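Long-range contacts in Baccell_00875 (Bacteroides cellulosilyticus DSM 14838, PDB 5NOK), which probably acts as a polysaccharide lyase, as in the family whose members cleave rhamnose caps linked to glucuronic acid from arabinogalactan side chains: residues A365-D370 / R389-E394; K344-I349 / G399-K404; Y540-V545 / A591-D596; V266-E271 / I335-D340; W203-K208 / E604-T609. One frame throughout, in Å; residues are numbered along the deposited sequence.

Contact 1 of 5, residues A365-D370 / R389-E394; sequences AYMVYD and RDEGAE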
# COMPACT_ATOMS: atom_id res chain seq x y z
N ALA A 365 16.06 19.93 -15.82
CA ALA A 365 15.44 18.81 -15.11
C ALA A 365 14.68 19.19 -13.82
O ALA A 365 15.11 20.07 -13.08
CB ALA A 365 16.50 17.77 -14.79
N TYR A 366 13.53 18.53 -13.60
CA TYR A 366 12.93 18.40 -12.26
C TYR A 366 13.61 17.21 -11.63
O TYR A 366 13.80 16.17 -12.28
CB TYR A 366 11.43 18.19 -12.33
CG TYR A 366 10.70 19.27 -13.09
CD1 TYR A 366 10.76 20.60 -12.68
CD2 TYR A 366 9.96 18.97 -14.22
CE1 TYR A 366 10.10 21.60 -13.38
CE2 TYR A 366 9.29 19.97 -14.93
CZ TYR A 366 9.37 21.28 -14.51
OH TYR A 366 8.68 22.26 -15.21
N MSE A 367 14.04 17.35 -10.38
CA MSE A 367 14.95 16.37 -9.77
C MSE A 367 14.63 15.98 -8.36
O MSE A 367 13.88 16.65 -7.67
CB MSE A 367 16.36 16.95 -9.78
CG MSE A 367 16.84 16.98 -11.23
SE MSE A 367 18.63 17.75 -11.28
CE MSE A 367 19.65 16.09 -10.98
N VAL A 368 15.26 14.90 -7.94
CA VAL A 368 15.11 14.40 -6.58
C VAL A 368 15.60 15.48 -5.61
O VAL A 368 16.56 16.20 -5.92
CB VAL A 368 15.86 13.07 -6.39
CG1 VAL A 368 15.82 12.61 -4.93
CG2 VAL A 368 15.26 12.00 -7.31
N TYR A 369 14.91 15.60 -4.48
CA TYR A 369 15.18 16.67 -3.51
C TYR A 369 15.25 16.13 -2.08
O TYR A 369 14.32 15.48 -1.62
CB TYR A 369 14.10 17.72 -3.62
CG TYR A 369 14.36 18.98 -2.84
CD1 TYR A 369 15.07 20.04 -3.41
CD2 TYR A 369 13.86 19.15 -1.57
CE1 TYR A 369 15.30 21.21 -2.70
CE2 TYR A 369 14.09 20.32 -0.86
CZ TYR A 369 14.80 21.35 -1.44
OH TYR A 369 15.03 22.53 -0.75
N ASP A 370 16.38 16.40 -1.41
CA ASP A 370 16.57 16.05 -0.01
C ASP A 370 15.89 17.08 0.86
O ASP A 370 16.33 18.21 0.92
CB ASP A 370 18.06 15.97 0.35
CG ASP A 370 18.30 15.30 1.72
OD1 ASP A 370 17.47 15.47 2.65
OD2 ASP A 370 19.34 14.61 1.87
N ARG A 389 17.48 7.21 -8.54
CA ARG A 389 17.57 8.57 -8.01
C ARG A 389 18.11 9.57 -9.03
O ARG A 389 18.64 10.61 -8.64
CB ARG A 389 18.46 8.58 -6.76
CG ARG A 389 17.88 7.83 -5.58
CD ARG A 389 18.95 7.34 -4.62
NE ARG A 389 18.37 6.52 -3.56
CZ ARG A 389 17.95 5.26 -3.71
NH1 ARG A 389 18.04 4.63 -4.88
NH2 ARG A 389 17.42 4.61 -2.67
N ASP A 390 17.94 9.27 -10.33
CA ASP A 390 18.55 10.06 -11.44
C ASP A 390 17.61 11.17 -11.97
O ASP A 390 16.68 11.56 -11.26
CB ASP A 390 19.14 9.13 -12.53
CG ASP A 390 18.08 8.43 -13.40
OD1 ASP A 390 16.92 8.88 -13.48
OD2 ASP A 390 18.44 7.41 -14.03
N GLU A 391 17.83 11.66 -13.20
CA GLU A 391 17.20 12.90 -13.72
C GLU A 391 15.88 12.72 -14.48
O GLU A 391 15.15 13.71 -14.68
CB GLU A 391 18.15 13.61 -14.69
CG GLU A 391 19.59 13.72 -14.24
CD GLU A 391 20.50 12.66 -14.84
OE1 GLU A 391 20.90 12.80 -16.03
OE2 GLU A 391 20.84 11.70 -14.11
N GLY A 392 15.61 11.50 -14.95
CA GLY A 392 14.38 11.18 -15.70
C GLY A 392 13.65 9.97 -15.13
O GLY A 392 13.45 9.90 -13.92
N ALA A 393 13.28 9.02 -15.99
CA ALA A 393 12.48 7.85 -15.61
C ALA A 393 11.23 8.32 -14.85
O ALA A 393 10.53 9.20 -15.35
CB ALA A 393 13.32 6.82 -14.82
N GLU A 394 10.97 7.84 -13.63
CA GLU A 394 9.75 8.24 -12.90
C GLU A 394 9.65 9.75 -12.64
O GLU A 394 8.53 10.25 -12.49
CB GLU A 394 9.60 7.48 -11.56
CG GLU A 394 9.17 6.01 -11.67
CD GLU A 394 10.30 5.02 -11.86
OE1 GLU A 394 11.45 5.42 -12.21
OE2 GLU A 394 10.05 3.81 -11.68
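Val368, Met367 and Ala365 pack against Arg389-Glu391 in a wholly buried loop-to-loop contact at the entry to strand 369-370, part of a small antiparallel sheet, while an Asx turn shapes the partner loop ahead of helix 397-409. In that turn Asp390 OD1 takes the N-H of Gly392 from above the carboxylate plane, at 3.3 Å, and Asp390 OD2 is held separately by Ser438. The two segments run nearly opposite, 169° apart, yet they pack without pairing as strands. The polar ends of Arg389 and Glu391 turn away from the 365-370 segment to other parts of the chain: the guanidinium of Arg389 binds the carbonyls of Gly601 and His598, and Glu391 OE1 accepts from the backbone of Val440. What remains is mostly aliphatic groups set against backbone carbonyls. The chain of selenomethionine Met367 bends at chi3 (87°), which carries CE alongside Glu391 CG, 4.0 Å away, with both side chains pointing the same way. Ala365 CB lies 4.3 Å from Glu391 O. Farther along, the CG2 branch of Val368 rests 3.9 Å from Arg389 O.

Contact 2 of 5, residues K344-I349 / G399-K404; sequences KRVDFI and GVLLVK
Val346 sets CG1 anti to its carbonyl carbon (chi1 -53°) and Leu402 does the same with CG (chi1 -64°); these settings bring Leu402 CD2 to 3.6 Å from Val346 CB, and the two side chains slide past each other in opposite directions. Leu401 takes the other course: its CG is anti to the backbone N, which sends CD2 to Ile349 CD1 at 3.8 Å. Leu401 meets the Val346 side chain at about a right angle, CG against CG1, 4.1 Å apart. These four residues join helices 338-353 and 397-409, whose segment axes approach to 10.4 Å and cross at -124°. Beside them the Arg345 guanidinium has Ile349 CG1 over the centre of one face, while its nitrogens reach Asp681 and the carbonyl of Gly653. Leu684 and Leu688 of helix 682-692 extend the packing around Leu401, and Leu414 and Leu418 of helix 412-429 extend it around Leu402. With branched aliphatic groups making the main contacts between the two segments, their pairing probably depends on fit of shape and exclusion of water.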
# COMPACT_ATOMS: atom_id res chain seq x y z
N LYS A 344 0.86 24.99 -3.68
CA LYS A 344 2.12 25.06 -2.93
C LYS A 344 3.11 24.00 -3.40
O LYS A 344 4.27 24.29 -3.51
CB LYS A 344 1.90 24.95 -1.42
CG LYS A 344 1.45 26.24 -0.77
CD LYS A 344 0.66 25.94 0.50
CE LYS A 344 0.61 27.15 1.44
NZ LYS A 344 -0.56 27.05 2.35
N ARG A 345 2.64 22.79 -3.72
CA ARG A 345 3.53 21.75 -4.23
C ARG A 345 4.11 22.07 -5.60
O ARG A 345 5.27 21.73 -5.87
CB ARG A 345 2.84 20.38 -4.31
CG ARG A 345 3.65 19.23 -4.88
CD ARG A 345 4.97 19.08 -4.14
NE ARG A 345 5.88 18.11 -4.74
CZ ARG A 345 7.19 18.08 -4.51
NH1 ARG A 345 7.76 18.94 -3.68
NH2 ARG A 345 7.94 17.16 -5.11
N VAL A 346 3.32 22.67 -6.49
CA VAL A 346 3.84 23.00 -7.82
C VAL A 346 4.87 24.13 -7.70
O VAL A 346 5.92 24.05 -8.32
CB VAL A 346 2.74 23.27 -8.89
CG1 VAL A 346 1.75 22.11 -8.94
CG2 VAL A 346 2.06 24.63 -8.76
N ASP A 347 4.59 25.12 -6.85
CA ASP A 347 5.55 26.20 -6.61
C ASP A 347 6.86 25.68 -6.07
O ASP A 347 7.91 26.12 -6.49
CB ASP A 347 4.97 27.28 -5.69
CG ASP A 347 3.86 28.11 -6.35
OD1 ASP A 347 3.58 27.92 -7.57
OD2 ASP A 347 3.24 28.95 -5.65
N PHE A 348 6.81 24.71 -5.15
CA PHE A 348 8.03 24.09 -4.64
C PHE A 348 8.78 23.36 -5.75
O PHE A 348 10.01 23.39 -5.78
CB PHE A 348 7.75 23.13 -3.46
CG PHE A 348 8.97 22.78 -2.66
CD1 PHE A 348 9.83 21.77 -3.09
CD2 PHE A 348 9.28 23.48 -1.50
CE1 PHE A 348 10.99 21.47 -2.38
CE2 PHE A 348 10.41 23.17 -0.77
CZ PHE A 348 11.28 22.18 -1.21
N ILE A 349 8.07 22.67 -6.64
CA ILE A 349 8.75 21.97 -7.74
C ILE A 349 9.46 23.00 -8.64
O ILE A 349 10.64 22.82 -8.99
CB ILE A 349 7.79 21.09 -8.59
CG1 ILE A 349 7.26 19.90 -7.76
CG2 ILE A 349 8.48 20.56 -9.84
CD1 ILE A 349 5.94 19.33 -8.27
N GLY A 399 6.77 16.89 -14.36
CA GLY A 399 6.43 17.58 -15.60
C GLY A 399 4.97 17.45 -15.91
O GLY A 399 4.28 18.45 -16.17
N VAL A 400 4.46 16.23 -15.85
CA VAL A 400 3.04 16.05 -16.11
C VAL A 400 2.21 16.83 -15.09
O VAL A 400 1.19 17.41 -15.45
CB VAL A 400 2.62 14.59 -16.22
CG1 VAL A 400 1.12 14.52 -16.50
CG2 VAL A 400 3.40 13.89 -17.32
N LEU A 401 2.68 16.90 -13.85
CA LEU A 401 1.95 17.66 -12.84
C LEU A 401 1.91 19.15 -13.16
O LEU A 401 0.84 19.74 -13.10
CB LEU A 401 2.50 17.42 -11.43
CG LEU A 401 1.83 18.25 -10.31
CD1 LEU A 401 0.31 18.07 -10.28
CD2 LEU A 401 2.44 17.91 -8.95
N LEU A 402 3.05 19.75 -13.48
CA LEU A 402 3.06 21.20 -13.79
C LEU A 402 2.21 21.52 -15.01
O LEU A 402 1.51 22.54 -15.01
CB LEU A 402 4.49 21.75 -13.98
CG LEU A 402 5.48 21.73 -12.79
CD1 LEU A 402 6.57 22.81 -12.90
CD2 LEU A 402 4.75 21.87 -11.46
N VAL A 403 2.25 20.65 -16.03
CA VAL A 403 1.39 20.81 -17.20
C VAL A 403 -0.07 20.87 -16.78
O VAL A 403 -0.78 21.83 -17.11
CB VAL A 403 1.56 19.66 -18.21
CG1 VAL A 403 0.46 19.69 -19.27
CG2 VAL A 403 2.93 19.72 -18.88
N LYS A 404 -0.53 19.85 -16.06
CA LYS A 404 -1.93 19.80 -15.61
C LYS A 404 -2.29 21.03 -14.78
O LYS A 404 -3.34 21.61 -14.97
CB LYS A 404 -2.24 18.52 -14.85
CG LYS A 404 -2.24 17.29 -15.74
CD LYS A 404 -2.87 16.09 -15.07
CE LYS A 404 -2.92 14.92 -16.04
NZ LYS A 404 -3.58 13.72 -15.46

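Contact 3 of 5, residues Y540-V545 / A591-D596; sequences YEQSIV and AIRHWD
Glu541, which faces Trp595 and Arg593, is the N-cap residue of helix 542-559, and here the start of that helix packs on the loop before helix 596-600, near the middle of the molecule. The backbone O of Glu541 accepts from both Ile544 N and Val545 N. Its side chain, with CG between the backbone N and the carbonyl carbon (chi1 62°), crosses the indole obliquely, the carboxylate turned 44° from the ring plane. Glu541 CB lies 3.7 Å from Trp595 CH2. Next comes Gln542, whose CD touches Ala591 CB at 3.7 Å while NE2 is spent on Trp614 O and Thr618 OG1. Gln542 CG meets Arg593 NH1 at the guanidinium edge, 3.3 Å away. Ser543 follows; a weak bond from the same NH1 to OG is uncertain, because the hydroxyl is crowded in the model. The firm salt bridge joins Arg593 NH2 to Asp596 OD2, 2.8 Å, on the syn lone pair; Glu541 extends it only through a long pair with Arg593 that the placing of OE2 leaves doubtful. A leucine in place of Arg593 would probably leave the Asp596 carboxylate without its charged mate and take away the flat group that Trp595 covers. Over one face of the Arg593 guanidinium sits Trp595 CZ2, 3.3 Å above the plane and offset toward the rim.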
# COMPACT_ATOMS: atom_id res chain seq x y z
N TYR A 540 5.14 -10.59 -9.92
CA TYR A 540 3.77 -10.18 -9.58
C TYR A 540 3.69 -9.04 -8.52
O TYR A 540 4.28 -9.15 -7.45
CB TYR A 540 2.99 -11.42 -9.09
CG TYR A 540 1.50 -11.24 -8.92
CD1 TYR A 540 0.96 -10.78 -7.70
CD2 TYR A 540 0.62 -11.53 -9.95
CE1 TYR A 540 -0.41 -10.61 -7.54
CE2 TYR A 540 -0.75 -11.37 -9.80
CZ TYR A 540 -1.26 -10.92 -8.59
OH TYR A 540 -2.60 -10.76 -8.45
N GLU A 541 2.97 -7.97 -8.84
CA GLU A 541 2.73 -6.85 -7.92
C GLU A 541 1.61 -5.95 -8.44
O GLU A 541 1.21 -6.03 -9.60
CB GLU A 541 4.01 -6.01 -7.71
CG GLU A 541 4.55 -5.33 -8.97
CD GLU A 541 5.72 -4.38 -8.71
OE1 GLU A 541 6.81 -4.81 -8.21
OE2 GLU A 541 5.57 -3.18 -9.03
N GLN A 542 1.16 -5.06 -7.56
CA GLN A 542 0.17 -4.01 -7.84
C GLN A 542 0.35 -3.28 -9.17
O GLN A 542 -0.62 -3.02 -9.88
CB GLN A 542 0.19 -2.99 -6.67
CG GLN A 542 0.04 -1.49 -7.00
CD GLN A 542 -1.36 -1.18 -7.36
OE1 GLN A 542 -2.20 -2.09 -7.40
NE2 GLN A 542 -1.65 0.10 -7.64
N SER A 543 1.59 -2.89 -9.46
CA SER A 543 1.86 -1.98 -10.59
C SER A 543 2.23 -2.71 -11.89
O SER A 543 2.69 -2.06 -12.82
CB SER A 543 2.94 -0.97 -10.21
OG SER A 543 4.12 -1.64 -9.81
N ILE A 544 2.06 -4.04 -11.92
CA ILE A 544 1.87 -4.81 -13.14
C ILE A 544 0.37 -5.01 -13.41
O ILE A 544 -0.10 -4.72 -14.52
CB ILE A 544 2.55 -6.20 -13.06
N VAL A 545 -0.38 -5.49 -12.41
CA VAL A 545 -1.81 -5.82 -12.56
C VAL A 545 -2.63 -4.58 -12.93
O VAL A 545 -3.41 -4.60 -13.87
CB VAL A 545 -2.42 -6.42 -11.25
CG1 VAL A 545 -3.93 -6.62 -11.37
CG2 VAL A 545 -1.76 -7.74 -10.88
N ALA A 591 -3.29 0.20 -2.02
CA ALA A 591 -2.65 -1.08 -2.30
C ALA A 591 -1.40 -1.35 -1.46
O ALA A 591 -0.63 -0.45 -1.17
CB ALA A 591 -2.31 -1.19 -3.78
N ILE A 592 -1.24 -2.61 -1.08
CA ILE A 592 -0.10 -3.12 -0.43
C ILE A 592 1.06 -2.98 -1.39
O ILE A 592 1.04 -3.55 -2.47
CB ILE A 592 -0.29 -4.62 -0.08
CG1 ILE A 592 -1.36 -4.78 1.04
CG2 ILE A 592 1.03 -5.22 0.40
CD1 ILE A 592 -1.84 -6.20 1.20
N ARG A 593 2.03 -2.17 -0.98
CA ARG A 593 3.33 -2.04 -1.62
C ARG A 593 4.34 -1.96 -0.47
O ARG A 593 4.05 -1.35 0.56
CB ARG A 593 3.39 -0.79 -2.49
CG ARG A 593 2.32 -0.75 -3.57
CD ARG A 593 2.36 0.49 -4.44
NE ARG A 593 3.67 0.63 -5.08
CZ ARG A 593 4.10 -0.06 -6.15
NH1 ARG A 593 3.32 -0.94 -6.78
NH2 ARG A 593 5.34 0.14 -6.58
N HIS A 594 5.50 -2.60 -0.61
CA HIS A 594 6.45 -2.73 0.49
C HIS A 594 7.93 -2.73 0.08
O HIS A 594 8.73 -3.29 0.79
CB HIS A 594 6.12 -3.99 1.32
CG HIS A 594 5.97 -5.23 0.50
ND1 HIS A 594 7.03 -5.88 -0.08
CD2 HIS A 594 4.86 -5.93 0.16
CE1 HIS A 594 6.59 -6.94 -0.74
NE2 HIS A 594 5.27 -6.99 -0.61
N TRP A 595 8.30 -2.05 -1.01
CA TRP A 595 9.71 -2.06 -1.45
C TRP A 595 10.31 -0.72 -1.88
O TRP A 595 11.54 -0.56 -1.82
CB TRP A 595 9.92 -3.09 -2.58
CG TRP A 595 8.99 -2.87 -3.72
CD1 TRP A 595 9.22 -2.12 -4.83
CD2 TRP A 595 7.69 -3.43 -3.87
NE1 TRP A 595 8.13 -2.17 -5.67
CE2 TRP A 595 7.17 -2.96 -5.10
CE3 TRP A 595 6.92 -4.29 -3.10
CZ2 TRP A 595 5.90 -3.30 -5.55
CZ3 TRP A 595 5.64 -4.62 -3.54
CH2 TRP A 595 5.15 -4.14 -4.77
N ASP A 596 9.47 0.24 -2.26
CA ASP A 596 9.94 1.49 -2.86
C ASP A 596 10.75 2.38 -1.93
O ASP A 596 11.46 3.28 -2.41
CB ASP A 596 8.76 2.30 -3.43
CG ASP A 596 8.14 1.64 -4.64
OD1 ASP A 596 8.81 1.63 -5.70
OD2 ASP A 596 6.99 1.14 -4.55

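Contact 4 of 5, residues V266-E271 / I335-D340; sequences VFEKGE and ISNTAD
Ile335, the last residue of strand 326-335, gives its N-H to Phe267 O at 2.8 Å, and its own O takes the N-H of Lys269 at 2.9 Å, so that these two bonds straddle the parallel bridge to Glu268. The CA of Glu268 adds a CA-H...O contact to Ile335 O, 3.4 Å. At the side, Ile335 CG2 lies 4.4 Å from Val266 CG1. Ser336 turns the chain away from the sheet, though its O still lies 3.7 Å from Lys269 CB. Asn337 then caps the helix that follows, its OD1 accepting from Asp340 N. Thr338 opens helix 338-353 and is gripped twice by one oxygen: Glu268 OE2 accepts from Thr338 OG1 at 2.8 Å, on the anti side, and from Thr338 N at 2.7 Å, from above the carboxylate plane. An alanine at Glu268 is likely to leave the Thr338 hydroxyl and amide without this acceptor and the helix start less firmly tied to the strand. A negative group beside the first N-H groups would also suit the helix dipole. The whole is a strand-to-helix junction: a short parallel edge strand of a mixed sheet, joined to a side-chain-capped helix N-terminus.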
# COMPACT_ATOMS: atom_id res chain seq x y z
N VAL A 266 -9.25 11.91 4.79
CA VAL A 266 -8.58 13.18 4.68
C VAL A 266 -9.64 14.27 4.54
O VAL A 266 -10.55 14.16 3.74
CB VAL A 266 -7.65 13.18 3.47
CG1 VAL A 266 -7.04 14.55 3.24
CG2 VAL A 266 -6.59 12.11 3.65
N PHE A 267 -9.51 15.30 5.35
CA PHE A 267 -10.47 16.39 5.40
C PHE A 267 -9.76 17.70 5.10
O PHE A 267 -8.55 17.85 5.40
CB PHE A 267 -11.08 16.50 6.79
CG PHE A 267 -11.89 15.31 7.18
CD1 PHE A 267 -11.28 14.18 7.74
CD2 PHE A 267 -13.27 15.30 6.99
CE1 PHE A 267 -12.03 13.06 8.09
CE2 PHE A 267 -14.03 14.18 7.34
CZ PHE A 267 -13.41 13.07 7.91
N GLU A 268 -10.49 18.64 4.50
CA GLU A 268 -10.10 20.05 4.50
C GLU A 268 -10.59 20.69 5.78
O GLU A 268 -11.68 20.38 6.24
CB GLU A 268 -10.71 20.82 3.33
CG GLU A 268 -10.38 20.26 1.96
CD GLU A 268 -10.66 21.28 0.86
OE1 GLU A 268 -11.66 22.01 0.97
OE2 GLU A 268 -9.87 21.37 -0.10
N LYS A 269 -9.81 21.63 6.30
CA LYS A 269 -10.21 22.44 7.46
C LYS A 269 -11.60 23.07 7.27
O LYS A 269 -11.86 23.72 6.25
CB LYS A 269 -9.17 23.53 7.71
CG LYS A 269 -9.08 24.01 9.14
CD LYS A 269 -7.88 24.92 9.35
CE LYS A 269 -8.09 26.30 8.75
NZ LYS A 269 -7.05 27.26 9.21
N GLY A 270 -12.49 22.83 8.23
CA GLY A 270 -13.87 23.29 8.18
C GLY A 270 -14.86 22.18 7.90
O GLY A 270 -16.01 22.27 8.32
N GLU A 271 -14.42 21.12 7.21
CA GLU A 271 -15.29 19.95 6.95
C GLU A 271 -15.74 19.21 8.22
O GLU A 271 -15.10 19.28 9.28
CB GLU A 271 -14.61 18.94 6.01
CG GLU A 271 -14.53 19.32 4.55
CD GLU A 271 -14.20 18.10 3.67
OE1 GLU A 271 -13.02 17.75 3.52
OE2 GLU A 271 -15.14 17.46 3.14
N ILE A 335 -5.98 18.59 6.24
CA ILE A 335 -5.15 19.55 5.51
C ILE A 335 -5.85 20.92 5.47
O ILE A 335 -7.05 21.01 5.68
CB ILE A 335 -4.81 19.05 4.09
CG1 ILE A 335 -6.05 19.02 3.19
CG2 ILE A 335 -4.14 17.68 4.16
CD1 ILE A 335 -5.75 18.58 1.79
N SER A 336 -5.09 21.98 5.22
CA SER A 336 -5.69 23.32 5.19
C SER A 336 -6.73 23.42 4.06
O SER A 336 -7.88 23.78 4.30
CB SER A 336 -4.60 24.40 5.06
OG SER A 336 -3.79 24.43 6.24
N ASN A 337 -6.34 23.02 2.87
CA ASN A 337 -7.15 23.22 1.67
C ASN A 337 -6.47 22.53 0.51
O ASN A 337 -5.26 22.68 0.33
CB ASN A 337 -7.26 24.73 1.38
CG ASN A 337 -8.05 25.02 0.12
OD1 ASN A 337 -7.56 24.81 -1.00
ND2 ASN A 337 -9.28 25.49 0.29
N THR A 338 -7.23 21.80 -0.30
CA THR A 338 -6.64 20.87 -1.26
C THR A 338 -6.09 21.58 -2.48
O THR A 338 -5.00 21.22 -2.97
CB THR A 338 -7.64 19.80 -1.73
OG1 THR A 338 -8.21 19.16 -0.59
CG2 THR A 338 -6.97 18.73 -2.61
N ALA A 339 -6.85 22.55 -2.98
CA ALA A 339 -6.39 23.42 -4.07
C ALA A 339 -5.04 24.06 -3.71
O ALA A 339 -4.11 24.03 -4.51
CB ALA A 339 -7.43 24.50 -4.33
N ASP A 340 -4.94 24.60 -2.50
CA ASP A 340 -3.72 25.25 -2.01
C ASP A 340 -2.55 24.28 -1.76
O ASP A 340 -1.37 24.65 -1.92
CB ASP A 340 -4.00 26.08 -0.75
CG ASP A 340 -4.62 27.44 -1.06
OD1 ASP A 340 -4.20 28.08 -2.06
OD2 ASP A 340 -5.50 27.90 -0.28

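Contact 5 of 5, residues W203-K208 / E604-T609; sequences WERGRK and ELFGDT
Arg205 and Phe606 form the centre of a loop-to-loop contact between the β-rich N-terminal part of the chain, just after strand 199-203, and the loop leading to helix 615-628 of the helical part. The aliphatic contact comes first. Arg205 CB and Phe606 CB lie 3.7 Å apart, and the arginine chain then bends at chi2 (-68°) and again at chi3 (-110°), folding back so that Phe606 CB sits over the centre of one guanidinium face. Between the flat groups the meeting is oblique: guanidinium and ring planes are 39° apart, and Arg205 NH1 lies 3.6 Å from Phe606 CD1. The ring is also stacked with His598 of helix 596-600. Polar groups play a lesser part across the segments. Arg205 NH2 stands 3.4 Å from Gly607 N, but both are donors and no bond joins them. The stronger polar ties run outward: Arg205 N to Asp666, and Asp608 to Arg215 and Tyr200, which fastens the 604-609 loop to the β-rich part a second time. Backbone packing completes the contact. Gly206 and Gly607 both adopt backbone angles at which a CB would collide with the preceding carbonyl O, and at Gly206 the bare main chain runs along the phenyl ring. There Phe606 CE2 comes within 3.5 Å of both Gly206 C and Arg207 N.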
# COMPACT_ATOMS: atom_id res chain seq x y z
N TRP A 203 9.87 -8.52 9.80
CA TRP A 203 11.15 -9.14 9.98
C TRP A 203 11.60 -9.79 8.65
O TRP A 203 10.76 -10.17 7.83
CB TRP A 203 11.02 -10.16 11.10
CG TRP A 203 10.78 -9.57 12.47
CD1 TRP A 203 9.63 -9.59 13.16
CD2 TRP A 203 11.74 -8.94 13.31
NE1 TRP A 203 9.78 -9.00 14.38
CE2 TRP A 203 11.08 -8.61 14.51
CE3 TRP A 203 13.10 -8.63 13.18
CZ2 TRP A 203 11.73 -7.94 15.57
CZ3 TRP A 203 13.74 -7.96 14.24
CH2 TRP A 203 13.06 -7.61 15.39
N GLU A 204 12.92 -9.89 8.46
CA GLU A 204 13.54 -10.58 7.32
C GLU A 204 13.32 -9.91 5.98
O GLU A 204 12.82 -10.51 5.03
CB GLU A 204 13.11 -12.05 7.26
CG GLU A 204 13.42 -12.81 8.51
CD GLU A 204 14.93 -12.92 8.80
OE1 GLU A 204 15.72 -12.97 7.86
OE2 GLU A 204 15.33 -12.95 9.98
N ARG A 205 13.73 -8.65 5.90
CA ARG A 205 13.82 -7.95 4.64
C ARG A 205 15.25 -7.58 4.34
O ARG A 205 16.05 -7.42 5.25
CB ARG A 205 12.95 -6.72 4.70
CG ARG A 205 11.51 -7.09 4.97
CD ARG A 205 10.91 -7.83 3.78
NE ARG A 205 9.98 -6.90 3.26
CZ ARG A 205 9.99 -6.32 2.08
NH1 ARG A 205 10.79 -6.66 1.11
NH2 ARG A 205 9.05 -5.44 1.88
N GLY A 206 15.57 -7.47 3.05
CA GLY A 206 16.90 -7.11 2.62
C GLY A 206 17.15 -7.48 1.19
O GLY A 206 16.39 -8.28 0.58
N ARG A 207 18.23 -6.90 0.65
CA ARG A 207 18.70 -7.22 -0.69
C ARG A 207 19.07 -8.71 -0.79
O ARG A 207 18.88 -9.31 -1.85
CB ARG A 207 19.84 -6.29 -1.13
CG ARG A 207 21.18 -6.44 -0.41
CD ARG A 207 22.24 -5.53 -1.05
NE ARG A 207 23.55 -5.56 -0.36
CZ ARG A 207 24.53 -6.46 -0.56
NH1 ARG A 207 24.39 -7.46 -1.42
NH2 ARG A 207 25.68 -6.35 0.13
N LYS A 208 19.49 -9.33 0.31
CA LYS A 208 19.81 -10.76 0.31
C LYS A 208 18.68 -11.68 0.75
O LYS A 208 18.88 -12.89 0.89
CB LYS A 208 20.99 -11.00 1.24
CG LYS A 208 22.21 -10.15 0.92
CD LYS A 208 23.49 -10.92 1.27
CE LYS A 208 24.72 -10.15 0.85
NZ LYS A 208 25.18 -9.23 1.92
N GLU A 604 16.43 3.95 2.57
CA GLU A 604 16.63 2.64 1.93
C GLU A 604 15.99 1.47 2.71
O GLU A 604 16.54 0.38 2.78
CB GLU A 604 18.13 2.40 1.63
CG GLU A 604 18.75 3.53 0.81
CD GLU A 604 20.23 3.34 0.46
OE1 GLU A 604 20.86 2.31 0.83
OE2 GLU A 604 20.76 4.25 -0.21
N LEU A 605 14.83 1.73 3.30
CA LEU A 605 14.09 0.74 4.09
C LEU A 605 13.11 -0.02 3.20
O LEU A 605 12.14 0.54 2.71
CB LEU A 605 13.27 1.41 5.21
CG LEU A 605 13.77 1.37 6.67
CD1 LEU A 605 12.66 1.89 7.58
CD2 LEU A 605 14.20 -0.04 7.09
N PHE A 606 13.38 -1.30 2.99
CA PHE A 606 12.34 -2.26 2.66
C PHE A 606 11.24 -2.21 3.70
O PHE A 606 11.51 -1.90 4.86
CB PHE A 606 12.92 -3.65 2.60
CG PHE A 606 13.65 -3.94 1.32
CD1 PHE A 606 12.97 -3.93 0.11
CD2 PHE A 606 15.01 -4.21 1.32
CE1 PHE A 606 13.62 -4.20 -1.08
CE2 PHE A 606 15.67 -4.50 0.13
CZ PHE A 606 14.98 -4.49 -1.07
N GLY A 607 10.01 -2.47 3.29
CA GLY A 607 8.90 -2.61 4.23
C GLY A 607 7.71 -1.84 3.74
O GLY A 607 7.83 -1.00 2.81
N ASP A 608 6.58 -2.09 4.40
CA ASP A 608 5.28 -1.60 3.99
C ASP A 608 5.29 -0.10 3.85
O ASP A 608 5.56 0.62 4.79
CB ASP A 608 4.18 -2.00 5.00
CG ASP A 608 3.99 -3.51 5.16
OD1 ASP A 608 4.51 -4.32 4.38
OD2 ASP A 608 3.28 -3.93 6.10
N THR A 609 4.98 0.36 2.65
CA THR A 609 4.82 1.75 2.36
C THR A 609 3.32 1.98 2.15
O THR A 609 2.74 1.42 1.22
CB THR A 609 5.55 2.12 1.06
OG1 THR A 609 5.08 1.28 -0.01
CG2 THR A 609 7.03 1.89 1.22

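Overall arrangement
Helix 338-353 links contacts 4 and 2, whose centres are 19 Å apart: contact 4 fixes its start against the edge of a sheet, and contact 2 packs its next turns against helix 397-409. Contact 1 is nested within the loop closed by contact 2 and touches it, Tyr366 CD1 lying 3.6 Å from Ile349 CG2. Contacts 3 and 5, centres 14 Å apart, are joined by probable backbone hydrogen bonds, Arg593 O to Thr609 N and His594 O to Gly607 N, each 2.9 Å. Contact 5 encloses the other four along the sequence. It lies about 33 Å, centre to centre, from contact 4, on the opposite side of the chain's centre.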